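Side-chain contacts in succinylglutamate desuccinylase/aspartoacylase (Ruegeria sp. TM1040, PDB 3NA6), which probably hydrolyses the amide bond of an N-acylated amino acid, as the metal-dependent desuccinylases and aspartoacylases of its family do: residues T10-L13 against V18-G21; Y90-A95 against G108-A113; A159-L162 against L167-A170; D257-S262 against R301-G306. All blocks are in the same frame, centred on the assembly; numbering follows the deposited sequence. Where two conformers were deposited one is given.

Interaction 1 of 4, residues T10-L13 against V18-G21; sequences TIPL and VHHG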
loop_
_atom_site.group_PDB
_atom_site.type_symbol
_atom_site.label_atom_id
_atom_site.label_comp_id
_atom_site.label_asym_id
_atom_site.label_seq_id
_atom_site.Cartn_x
_atom_site.Cartn_y
_atom_site.Cartn_z
ATOM N N THR A 10 5.371 32.392 10.730
ATOM C CA THR A 10 4.768 33.367 9.840
ATOM C C THR A 10 4.210 34.565 10.625
ATOM O O THR A 10 3.670 35.488 10.044
ATOM C CB THR A 10 3.619 32.749 9.005
ATOM O OG1 THR A 10 2.515 32.373 9.851
ATOM C CG2 THR A 10 4.113 31.552 8.238
ATOM N N ILE A 11 4.301 34.535 11.942
ATOM C CA ILE A 11 3.844 35.629 12.783
ATOM C C ILE A 11 4.921 35.920 13.804
ATOM O O ILE A 11 5.777 35.059 14.073
ATOM C CB ILE A 11 2.576 35.289 13.564
ATOM C CG1 ILE A 11 2.733 33.956 14.283
ATOM C CG2 ILE A 11 1.363 35.314 12.668
ATOM C CD1 ILE A 11 1.715 33.739 15.433
ATOM N N PRO A 12 4.905 37.130 14.360
ATOM C CA PRO A 12 5.818 37.364 15.485
ATOM C C PRO A 12 5.311 36.581 16.691
ATOM O O PRO A 12 4.082 36.335 16.794
ATOM C CB PRO A 12 5.674 38.858 15.739
ATOM C CG PRO A 12 4.233 39.175 15.274
ATOM C CD PRO A 12 4.078 38.316 14.041
ATOM N N LEU A 13 6.226 36.213 17.589
ATOM C CA LEU A 13 5.877 35.399 18.769
ATOM C C LEU A 13 5.894 36.212 20.054
ATOM O O LEU A 13 5.504 35.703 21.105
ATOM C CB LEU A 13 6.843 34.216 18.920
ATOM C CG LEU A 13 6.946 33.288 17.709
ATOM C CD1 LEU A 13 7.914 32.160 17.963
ATOM C CD2 LEU A 13 5.591 32.765 17.296
ATOM N N VAL A 18 -3.331 39.536 19.337
ATOM C CA VAL A 18 -3.724 38.174 18.954
ATOM C C VAL A 18 -3.157 37.916 17.553
ATOM O O VAL A 18 -3.406 38.662 16.621
ATOM C CB VAL A 18 -5.245 38.029 18.992
ATOM C CG1 VAL A 18 -5.716 36.693 18.346
ATOM C CG2 VAL A 18 -5.787 38.165 20.465
ATOM N N HIS A 19 -2.339 36.889 17.411
ATOM C CA HIS A 19 -1.721 36.591 16.124
ATOM C C HIS A 19 -1.924 35.132 15.790
ATOM O O HIS A 19 -1.616 34.288 16.617
ATOM C CB HIS A 19 -0.234 36.852 16.224
ATOM C CG HIS A 19 0.102 38.299 16.372
ATOM N ND1 HIS A 19 0.217 38.912 17.600
ATOM C CD2 HIS A 19 0.283 39.263 15.442
ATOM C CE1 HIS A 19 0.505 40.186 17.416
ATOM N NE2 HIS A 19 0.552 40.422 16.114
ATOM N N HIS A 20 -2.399 34.848 14.581
ATOM C CA HIS A 20 -2.665 33.489 14.128
ATOM C C HIS A 20 -1.830 33.229 12.886
ATOM O O HIS A 20 -1.880 33.989 11.912
ATOM C CB HIS A 20 -4.139 33.304 13.744
ATOM C CG HIS A 20 -5.122 33.731 14.799
ATOM N ND1 HIS A 20 -5.245 33.090 16.018
ATOM C CD2 HIS A 20 -6.088 34.686 14.778
ATOM C CE1 HIS A 20 -6.217 33.656 16.709
ATOM N NE2 HIS A 20 -6.752 34.622 15.979
ATOM N N GLY A 21 -1.070 32.148 12.909
ATOM C CA GLY A 21 -0.243 31.802 11.779
ATOM C C GLY A 21 0.282 30.398 11.865
ATOM O O GLY A 21 -0.439 29.501 12.306
#
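Ile11 lies against the backbone of His19 and His20 where the loop after strand 8-9 folds back on strand 17-26, the loop of an antiparallel beta hairpin at the edge of the mixed sheet. The example illustrates how a loop without regular structure can be held to a strand largely by side-chain packing. Ile11 sets its two branches on successive residues of the strand. With CG1 set between the backbone N and the carbonyl carbon (chi1 50°), CD1 lies 3.6 Å from His19 O and 3.8 Å from His19 CB, while CG2, on the other branch, rests 3.6 Å from His20 O. An alanine here would keep neither branch and would probably leave a gap beside the His19 backbone and a loop less firmly seated on the strand. Ile11 also touches Val43 of strand 36-46, so its packing extends to the next strand of the sheet.

The aromatic part is a CH-pi contact. Pro12 crosses the His19 side chain at about a right angle and sets CG over one face of the imidazole, 4.1 Å from the ring centroid and 20° off the normal, displaced toward the rim.

The polar part belongs to Thr10, whose OG1 hydrogen-bonds with the backbone N of Phe22, just past the segment. Since Gly21 has no side chain, the hydroxyl can lie close over the strand, with Thr10 OG1 only 3.4 Å from Gly21 CA.

Interaction 2 of 4, residues Y90-A95 against G108-A113; sequences YFNYPA and GNLNRA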
loop_
_atom_site.group_PDB
_atom_site.type_symbol
_atom_site.label_atom_id
_atom_site.label_comp_id
_atom_site.label_asym_id
_atom_site.label_seq_id
_atom_site.Cartn_x
_atom_site.Cartn_y
_atom_site.Cartn_z
ATOM N N TYR A 90 -2.224 21.433 17.532
ATOM C CA TYR A 90 -1.797 20.241 16.824
ATOM C C TYR A 90 -0.259 20.179 16.798
ATOM O O TYR A 90 0.381 20.638 15.879
ATOM C CB TYR A 90 -2.378 20.236 15.414
ATOM C CG TYR A 90 -3.825 20.601 15.268
ATOM C CD1 TYR A 90 -4.803 19.957 15.996
ATOM C CD2 TYR A 90 -4.225 21.545 14.325
ATOM C CE1 TYR A 90 -6.186 20.260 15.808
ATOM C CE2 TYR A 90 -5.573 21.856 14.118
ATOM C CZ TYR A 90 -6.560 21.217 14.890
ATOM O OH TYR A 90 -7.900 21.525 14.686
ATOM N N PHE A 91 0.314 19.628 17.860
ATOM C CA PHE A 91 1.748 19.638 18.128
ATOM C C PHE A 91 2.505 18.733 17.138
ATOM O O PHE A 91 3.368 19.194 16.416
ATOM C CB PHE A 91 1.899 19.198 19.573
ATOM C CG PHE A 91 3.285 19.323 20.181
ATOM C CD1 PHE A 91 4.326 19.991 19.584
ATOM C CD2 PHE A 91 3.488 18.759 21.431
ATOM C CE1 PHE A 91 5.544 20.072 20.205
ATOM C CE2 PHE A 91 4.708 18.854 22.070
ATOM C CZ PHE A 91 5.728 19.491 21.463
ATOM N N ASN A 92 2.198 17.447 17.083
ATOM C CA ASN A 92 2.719 16.637 15.978
ATOM C C ASN A 92 1.727 16.752 14.849
ATOM O O ASN A 92 0.919 15.841 14.593
ATOM C CB ASN A 92 2.945 15.178 16.344
ATOM C CG ASN A 92 3.718 14.444 15.275
ATOM O OD1 ASN A 92 3.861 14.952 14.146
ATOM N ND2 ASN A 92 4.282 13.287 15.626
ATOM N N TYR A 93 1.814 17.876 14.161
ATOM C CA TYR A 93 0.832 18.232 13.171
ATOM C C TYR A 93 0.652 17.155 12.100
ATOM O O TYR A 93 -0.476 16.757 11.804
ATOM C CB TYR A 93 1.113 19.615 12.590
ATOM C CG TYR A 93 0.082 20.049 11.558
ATOM C CD1 TYR A 93 -1.260 20.150 11.881
ATOM C CD2 TYR A 93 0.461 20.324 10.258
ATOM C CE1 TYR A 93 -2.187 20.538 10.946
ATOM C CE2 TYR A 93 -0.467 20.693 9.309
ATOM C CZ TYR A 93 -1.780 20.805 9.664
ATOM O OH TYR A 93 -2.674 21.178 8.715
ATOM N N PRO A 94 1.752 16.630 11.559
ATOM C CA PRO A 94 1.574 15.550 10.573
ATOM C C PRO A 94 0.840 14.334 11.120
ATOM O O PRO A 94 -0.033 13.791 10.408
ATOM C CB PRO A 94 3.012 15.231 10.148
ATOM C CG PRO A 94 3.730 16.555 10.351
ATOM C CD PRO A 94 3.164 17.045 11.647
ATOM N N ALA A 95 1.116 13.947 12.374
ATOM C CA ALA A 95 0.415 12.818 12.986
ATOM C C ALA A 95 -1.065 13.187 13.109
ATOM O O ALA A 95 -1.947 12.388 12.781
ATOM C CB ALA A 95 0.983 12.445 14.355
ATOM N N GLY A 108 7.628 8.997 13.699
ATOM C CA GLY A 108 8.111 9.587 14.941
ATOM C C GLY A 108 7.037 9.709 16.014
ATOM O O GLY A 108 5.947 10.249 15.770
ATOM N N ASN A 109 7.367 9.208 17.196
ATOM C CA ASN A 109 6.617 9.509 18.404
ATOM C C ASN A 109 7.218 10.773 19.003
ATOM O O ASN A 109 8.331 10.758 19.570
ATOM C CB ASN A 109 6.702 8.356 19.412
ATOM C CG ASN A 109 5.872 8.616 20.666
ATOM O OD1 ASN A 109 5.396 9.737 20.887
ATOM N ND2 ASN A 109 5.679 7.582 21.483
ATOM N N LEU A 110 6.490 11.867 18.857
ATOM C CA LEU A 110 7.035 13.175 19.204
ATOM C C LEU A 110 7.341 13.197 20.693
ATOM O O LEU A 110 8.353 13.777 21.103
ATOM C CB LEU A 110 6.056 14.305 18.860
ATOM C CG LEU A 110 6.451 15.752 19.219
ATOM C CD1 LEU A 110 7.865 16.157 18.724
ATOM C CD2 LEU A 110 5.418 16.714 18.699
ATOM N N ASN A 111 6.496 12.512 21.484
ATOM C CA ASN A 111 6.669 12.504 22.918
ATOM C C ASN A 111 7.927 11.818 23.391
ATOM O O ASN A 111 8.285 11.979 24.562
ATOM C CB ASN A 111 5.481 11.895 23.645
ATOM C CG ASN A 111 5.432 12.305 25.109
ATOM O OD1 ASN A 111 5.762 13.442 25.457
ATOM N ND2 ASN A 111 5.046 11.374 25.979
ATOM N N ARG A 112 8.602 11.072 22.524
ATOM C CA ARG A 112 9.899 10.483 22.871
ATOM C C ARG A 112 11.035 10.981 21.963
ATOM O O ARG A 112 12.085 10.355 21.897
ATOM C CB ARG A 112 9.793 8.942 22.846
ATOM C CG ARG A 112 8.485 8.419 23.486
ATOM C CD ARG A 112 8.638 7.070 24.224
ATOM N NE ARG A 112 7.346 6.480 24.583
ATOM C CZ ARG A 112 6.944 5.264 24.220
ATOM N NH1 ARG A 112 7.735 4.473 23.504
ATOM N NH2 ARG A 112 5.752 4.828 24.598
ATOM N N ALA A 113 10.830 12.115 21.280
ATOM C CA ALA A 113 11.810 12.646 20.324
ATOM C C ALA A 113 12.784 13.690 20.890
ATOM O O ALA A 113 13.677 14.156 20.178
ATOM C CB ALA A 113 11.085 13.197 19.072
HETATM O O HOH W 1 3.556 11.793 18.011
#
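The N-terminus of helix 93-97, with Asn92 at its N-cap and Phe91 just before it, packs against Leu110 in a short 3-10 turn of the loop that follows. The helix start is compact: Asn92 is the centre of an inverse gamma turn, and its OD1 accepts a weak capping bond from Ala95 N at 3.4 Å.

Leu110 meets this turn chiefly with one methyl. Its CD2 stands over the middle of the Phe91 ring, 3.5 Å from the centroid and 11° off the normal, a CH-pi contact in which the leucine crosses the phenylalanine at about a right angle. The same methyl lies 3.7 Å from Asn92 CB. Phe91 has its ring anti to the backbone N (chi1 -171°), which brings it to Leu110 and also to Phe130 and, edge-to-face, to Tyr195. A serine in its place would probably leave Leu110 CD2 without its aromatic floor and free to shift.

Asn92 is used at both ends of its amide: while OD1 caps the helix, ND2 donates to a water at 2.9 Å, and that water also accepts from Leu110 N at 3.1 Å. Next to Leu110, Asn109 OD1 is hydrogen-bonded to His59 NE2. His59, with Glu62 and His145, could form the metal site expected in this family, though no metal is modelled there. The chemistry thus implies a loop joined to the helix start by a CH-pi contact and a water bridge, close to what is probably the catalytic centre.

Interaction 3 of 4, residues A159-L162 against L167-A170; sequences AHIL and LQDA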
loop_
_atom_site.group_PDB
_atom_site.type_symbol
_atom_site.label_atom_id
_atom_site.label_comp_id
_atom_site.label_asym_id
_atom_site.label_seq_id
_atom_site.Cartn_x
_atom_site.Cartn_y
_atom_site.Cartn_z
ATOM N N ALA A 159 0.834 14.971 37.908
ATOM C CA ALA A 159 2.044 15.687 38.336
ATOM C C ALA A 159 3.124 14.642 38.645
ATOM O O ALA A 159 2.801 13.525 39.131
ATOM C CB ALA A 159 1.741 16.484 39.635
ATOM N N HIS A 160 4.389 15.009 38.443
ATOM C CA HIS A 160 5.470 14.053 38.559
ATOM C C HIS A 160 6.252 14.162 39.857
ATOM O O HIS A 160 6.369 15.229 40.451
ATOM C CB HIS A 160 6.398 14.150 37.356
ATOM C CG HIS A 160 5.750 13.735 36.075
ATOM N ND1 HIS A 160 5.732 14.534 34.947
ATOM C CD2 HIS A 160 5.041 12.622 35.758
ATOM C CE1 HIS A 160 5.053 13.926 33.990
ATOM N NE2 HIS A 160 4.632 12.761 34.452
ATOM N N ILE A 161 6.753 13.010 40.291
ATOM C CA ILE A 161 7.710 12.917 41.355
ATOM C C ILE A 161 9.037 13.262 40.716
ATOM O O ILE A 161 9.460 12.619 39.729
ATOM C CB ILE A 161 7.766 11.505 41.937
ATOM C CG1 ILE A 161 6.429 11.150 42.614
ATOM C CG2 ILE A 161 8.947 11.383 42.932
ATOM C CD1 ILE A 161 6.059 12.069 43.837
ATOM N N LEU A 162 9.672 14.303 41.260
ATOM C CA LEU A 162 10.910 14.850 40.732
ATOM C C LEU A 162 11.943 14.920 41.852
ATOM O O LEU A 162 11.607 15.029 43.056
ATOM C CB LEU A 162 10.647 16.269 40.192
ATOM C CG LEU A 162 9.584 16.419 39.098
ATOM C CD1 LEU A 162 9.210 17.869 38.923
ATOM C CD2 LEU A 162 10.071 15.824 37.752
ATOM N N LEU A 167 10.049 22.176 42.881
ATOM C CA LEU A 167 9.340 22.101 41.610
ATOM C C LEU A 167 8.230 21.036 41.673
ATOM O O LEU A 167 7.157 21.225 41.121
ATOM C CB LEU A 167 10.320 21.781 40.484
ATOM C CG LEU A 167 9.796 21.628 39.058
ATOM C CD1 LEU A 167 9.107 22.899 38.636
ATOM C CD2 LEU A 167 10.977 21.265 38.106
ATOM N N GLN A 168 8.507 19.927 42.362
ATOM C CA GLN A 168 7.534 18.867 42.511
ATOM C C GLN A 168 6.276 19.421 43.156
ATOM O O GLN A 168 5.169 19.140 42.713
ATOM C CB GLN A 168 8.101 17.720 43.352
ATOM C CG GLN A 168 7.138 16.530 43.542
ATOM C CD GLN A 168 7.698 15.439 44.429
ATOM O OE1 GLN A 168 8.694 14.790 44.087
ATOM N NE2 GLN A 168 7.072 15.238 45.597
ATOM N N ASP A 169 6.445 20.223 44.205
ATOM C CA ASP A 169 5.310 20.803 44.871
ATOM C C ASP A 169 4.590 21.792 43.958
ATOM O O ASP A 169 3.376 21.907 44.037
ATOM C CB ASP A 169 5.714 21.499 46.170
ATOM C CG ASP A 169 6.038 20.525 47.288
ATOM O OD1 ASP A 169 5.735 19.316 47.152
ATOM O OD2 ASP A 169 6.591 20.988 48.306
ATOM N N ALA A 170 5.331 22.534 43.142
ATOM C CA ALA A 170 4.728 23.501 42.227
ATOM C C ALA A 170 3.890 22.774 41.171
ATOM O O ALA A 170 2.745 23.166 40.875
ATOM C CB ALA A 170 5.814 24.364 41.555
HETATM O O HOH W 2 4.368 16.701 41.519
#
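Gln168 OE1 takes the backbone N-H of Leu162 at 3.0 Å, with an N-H...O angle of 155° and the donor tilted 20° from the carbonyl plane. This is the tight part of the contact. The glutamine reaches it by running extended from the helix, CG anti to the backbone N (chi1 -179°), so that Gln168 CG passes 3.4 Å from His160 O. Ile161 lies alongside and points the same way, its CD1 3.8 Å from Gln168 CD. The oxygens Gln168 OE1 and Leu162 O are only 3.1 Å apart, and both are hydrogen-bonded to Lys165 NZ, whose charge probably eases the repulsion between two acceptors.

The segments belong to a beta-alpha-beta crossover, in which strand 156-160 leads through helix 165-178 to the parallel neighbouring strand 182-186. Packing continues at the start of the helix, where the Leu162 side chain crosses that of Leu167 obliquely, Leu162 CD1 3.8 Å from Leu167 CG, and Leu167 also touches Val205.

The looser part is water-mediated and lies back at His160. A water donates to His160 O at 2.7 Å and to Gln168 O at 2.8 Å, spanning the backbones of strand and helix.

Interaction 4 of 4, residues D257-S262 against R301-G306; sequences DCYLFS and RARRSG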
loop_
_atom_site.group_PDB
_atom_site.type_symbol
_atom_site.label_atom_id
_atom_site.label_comp_id
_atom_site.label_asym_id
_atom_site.label_seq_id
_atom_site.Cartn_x
_atom_site.Cartn_y
_atom_site.Cartn_z
ATOM N N ASP A 257 3.042 1.175 35.254
ATOM C CA ASP A 257 3.395 -0.052 34.549
ATOM C C ASP A 257 2.103 -0.879 34.316
ATOM O O ASP A 257 1.032 -0.531 34.834
ATOM C CB ASP A 257 4.425 -0.826 35.372
ATOM C CG ASP A 257 5.271 -1.779 34.530
ATOM O OD1 ASP A 257 4.746 -2.401 33.576
ATOM O OD2 ASP A 257 6.472 -1.922 34.848
ATOM N N CYS A 258 2.214 -1.943 33.520
ATOM C CA CYS A 258 1.067 -2.769 33.159
ATOM C C CYS A 258 1.364 -4.204 33.533
ATOM O O CYS A 258 2.468 -4.693 33.294
ATOM C CB CYS A 258 0.769 -2.681 31.657
ATOM S SG CYS A 258 -0.615 -3.783 31.125
ATOM N N TYR A 259 0.384 -4.882 34.107
ATOM C CA TYR A 259 0.591 -6.250 34.554
ATOM C C TYR A 259 -0.302 -7.262 33.861
ATOM O O TYR A 259 -0.087 -8.458 33.991
ATOM C CB TYR A 259 0.456 -6.326 36.089
ATOM C CG TYR A 259 1.450 -5.387 36.740
ATOM C CD1 TYR A 259 2.802 -5.734 36.844
ATOM C CD2 TYR A 259 1.059 -4.128 37.180
ATOM C CE1 TYR A 259 3.736 -4.854 37.408
ATOM C CE2 TYR A 259 1.980 -3.245 37.755
ATOM C CZ TYR A 259 3.315 -3.612 37.859
ATOM O OH TYR A 259 4.219 -2.734 38.418
ATOM N N LEU A 260 -1.303 -6.789 33.138
ATOM C CA LEU A 260 -2.232 -7.668 32.463
ATOM C C LEU A 260 -1.993 -7.507 30.981
ATOM O O LEU A 260 -2.781 -6.916 30.269
ATOM C CB LEU A 260 -3.663 -7.325 32.854
ATOM C CG LEU A 260 -3.972 -7.538 34.332
ATOM C CD1 LEU A 260 -5.273 -6.862 34.667
ATOM C CD2 LEU A 260 -3.998 -9.022 34.700
ATOM N N PHE A 261 -0.847 -8.000 30.543
ATOM C CA PHE A 261 -0.521 -8.053 29.150
ATOM C C PHE A 261 -1.240 -9.267 28.552
ATOM O O PHE A 261 -1.308 -10.319 29.174
ATOM C CB PHE A 261 1.005 -8.131 28.958
ATOM C CG PHE A 261 1.693 -6.776 29.037
ATOM C CD1 PHE A 261 1.582 -5.854 27.980
ATOM C CD2 PHE A 261 2.435 -6.402 30.178
ATOM C CE1 PHE A 261 2.191 -4.586 28.046
ATOM C CE2 PHE A 261 3.061 -5.109 30.258
ATOM C CZ PHE A 261 2.947 -4.220 29.201
ATOM N N SER A 262 -1.815 -9.114 27.366
ATOM C CA SER A 262 -2.354 -10.261 26.678
ATOM C C SER A 262 -1.231 -11.083 26.078
ATOM O O SER A 262 -0.294 -10.528 25.511
ATOM C CB SER A 262 -3.288 -9.873 25.557
ATOM O OG SER A 262 -3.866 -11.049 25.028
ATOM N N ARG A 301 -7.140 -11.866 35.454
ATOM C CA ARG A 301 -7.702 -11.592 36.785
ATOM C C ARG A 301 -6.957 -10.472 37.511
ATOM O O ARG A 301 -5.783 -10.229 37.241
ATOM C CB ARG A 301 -7.713 -12.869 37.617
ATOM C CG ARG A 301 -8.760 -13.817 37.122
ATOM C CD ARG A 301 -8.904 -15.071 37.944
ATOM N NE ARG A 301 -9.922 -15.897 37.300
ATOM C CZ ARG A 301 -11.227 -15.777 37.505
ATOM N NH1 ARG A 301 -11.703 -14.903 38.388
ATOM N NH2 ARG A 301 -12.055 -16.551 36.837
ATOM N N ALA A 302 -7.659 -9.754 38.388
ATOM C CA ALA A 302 -7.046 -8.635 39.107
ATOM C C ALA A 302 -6.060 -9.180 40.141
ATOM O O ALA A 302 -6.365 -10.129 40.872
ATOM C CB ALA A 302 -8.097 -7.760 39.760
ATOM N N ARG A 303 -4.861 -8.612 40.138
ATOM C CA ARG A 303 -3.782 -9.001 41.048
ATOM C C ARG A 303 -3.977 -8.361 42.430
ATOM O O ARG A 303 -3.402 -8.815 43.414
ATOM C CB ARG A 303 -2.418 -8.611 40.454
ATOM C CG ARG A 303 -2.056 -7.112 40.596
ATOM C CD ARG A 303 -1.050 -6.634 39.528
ATOM N NE ARG A 303 -0.843 -5.183 39.560
ATOM C CZ ARG A 303 -0.119 -4.527 40.472
ATOM N NH1 ARG A 303 0.480 -5.171 41.464
ATOM N NH2 ARG A 303 0.004 -3.210 40.402
ATOM N N ARG A 304 -4.801 -7.321 42.491
ATOM C CA ARG A 304 -5.158 -6.652 43.747
ATOM C C ARG A 304 -6.479 -5.894 43.601
ATOM O O ARG A 304 -6.973 -5.684 42.488
ATOM C CB ARG A 304 -4.081 -5.645 44.089
ATOM C CG ARG A 304 -3.999 -4.558 43.034
ATOM C CD ARG A 304 -2.852 -3.639 43.303
ATOM N NE ARG A 304 -2.864 -2.523 42.375
ATOM C CZ ARG A 304 -2.353 -1.319 42.637
ATOM N NH1 ARG A 304 -1.774 -1.059 43.813
ATOM N NH2 ARG A 304 -2.433 -0.357 41.723
ATOM N N SER A 305 -7.026 -5.434 44.714
ATOM C CA SER A 305 -8.277 -4.715 44.683
ATOM C C SER A 305 -8.080 -3.280 44.210
ATOM O O SER A 305 -7.030 -2.677 44.399
ATOM C CB SER A 305 -8.926 -4.736 46.053
ATOM O OG SER A 305 -9.170 -6.081 46.444
ATOM N N GLY A 306 -9.108 -2.732 43.588
ATOM C CA GLY A 306 -9.026 -1.363 43.118
ATOM C C GLY A 306 -10.166 -0.981 42.204
ATOM O O GLY A 306 -11.286 -1.507 42.326
#
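Arg303 brings its guanidinium to Tyr259 in an off-centre cation-pi contact, with Arg303 CZ 4.0 Å from the ring centroid and 35° off the normal. The two groups are inclined rather than stacked, their planes 52° apart. Contact is concentrated on the CD2 and CE2 atoms of the ring: Arg303 NE comes to 3.2 Å from Tyr259 CD2, and Arg303 NH2 to 3.3 Å from Tyr259 CE2. The arginine extends from CG to NE, which carries its charged end across to the tyrosine. The opposite face of the guanidinium is met by Arg304 NE, 3.5 Å above its plane. Asp255 hydrogen-bonds to Tyr259 OH through OD2 and also touches Arg303, so its carboxylate probably tempers the positive charge gathered here.

A second, van der Waals contact sets Leu260 CD2 3.3 Å from Arg301 O, while the Arg301 side chain leads off to Gly281 O and to a salt bridge with Glu299.

A disulfide between Cys258 and Cys322 ties the tyrosine's segment to strand 322-327, and Cys258 SG sits over the centre of the Phe261 ring. Phe261 in turn makes a cation-pi contact with Lys24 of a neighbouring subunit.

In the fold, the contact spans two antiparallel sheets. The short, weakly bonded strand 260-261 pairs with 322-327, which also pairs with 306-312, whereas Arg301 ends strand 298-301 at the margin of the other sheet, before the chain turns back to strand 306-312.

How the interactions relate
The four contacts follow one another along the chain and none touches another. Interactions 2 and 3 both lie in the catalytic domain and approach to about 8 Å between nearest atoms, though their centres are 24 Å apart. Interaction 2 lies nearest the chain centre, 11 Å away, and its Leu110 comes near, without touching, a possible vacant metal site of His59, Glu62 and His145. Interactions 1 and 3 reach the same mixed sheet, their centres about 32 Å apart. Interaction 4 lies among the antiparallel strands of the C-terminal part of the chain; its centre is 47 Å from that of interaction 1, across the chain's centre, and its nearest atoms are about 11 Å from those of interaction 2.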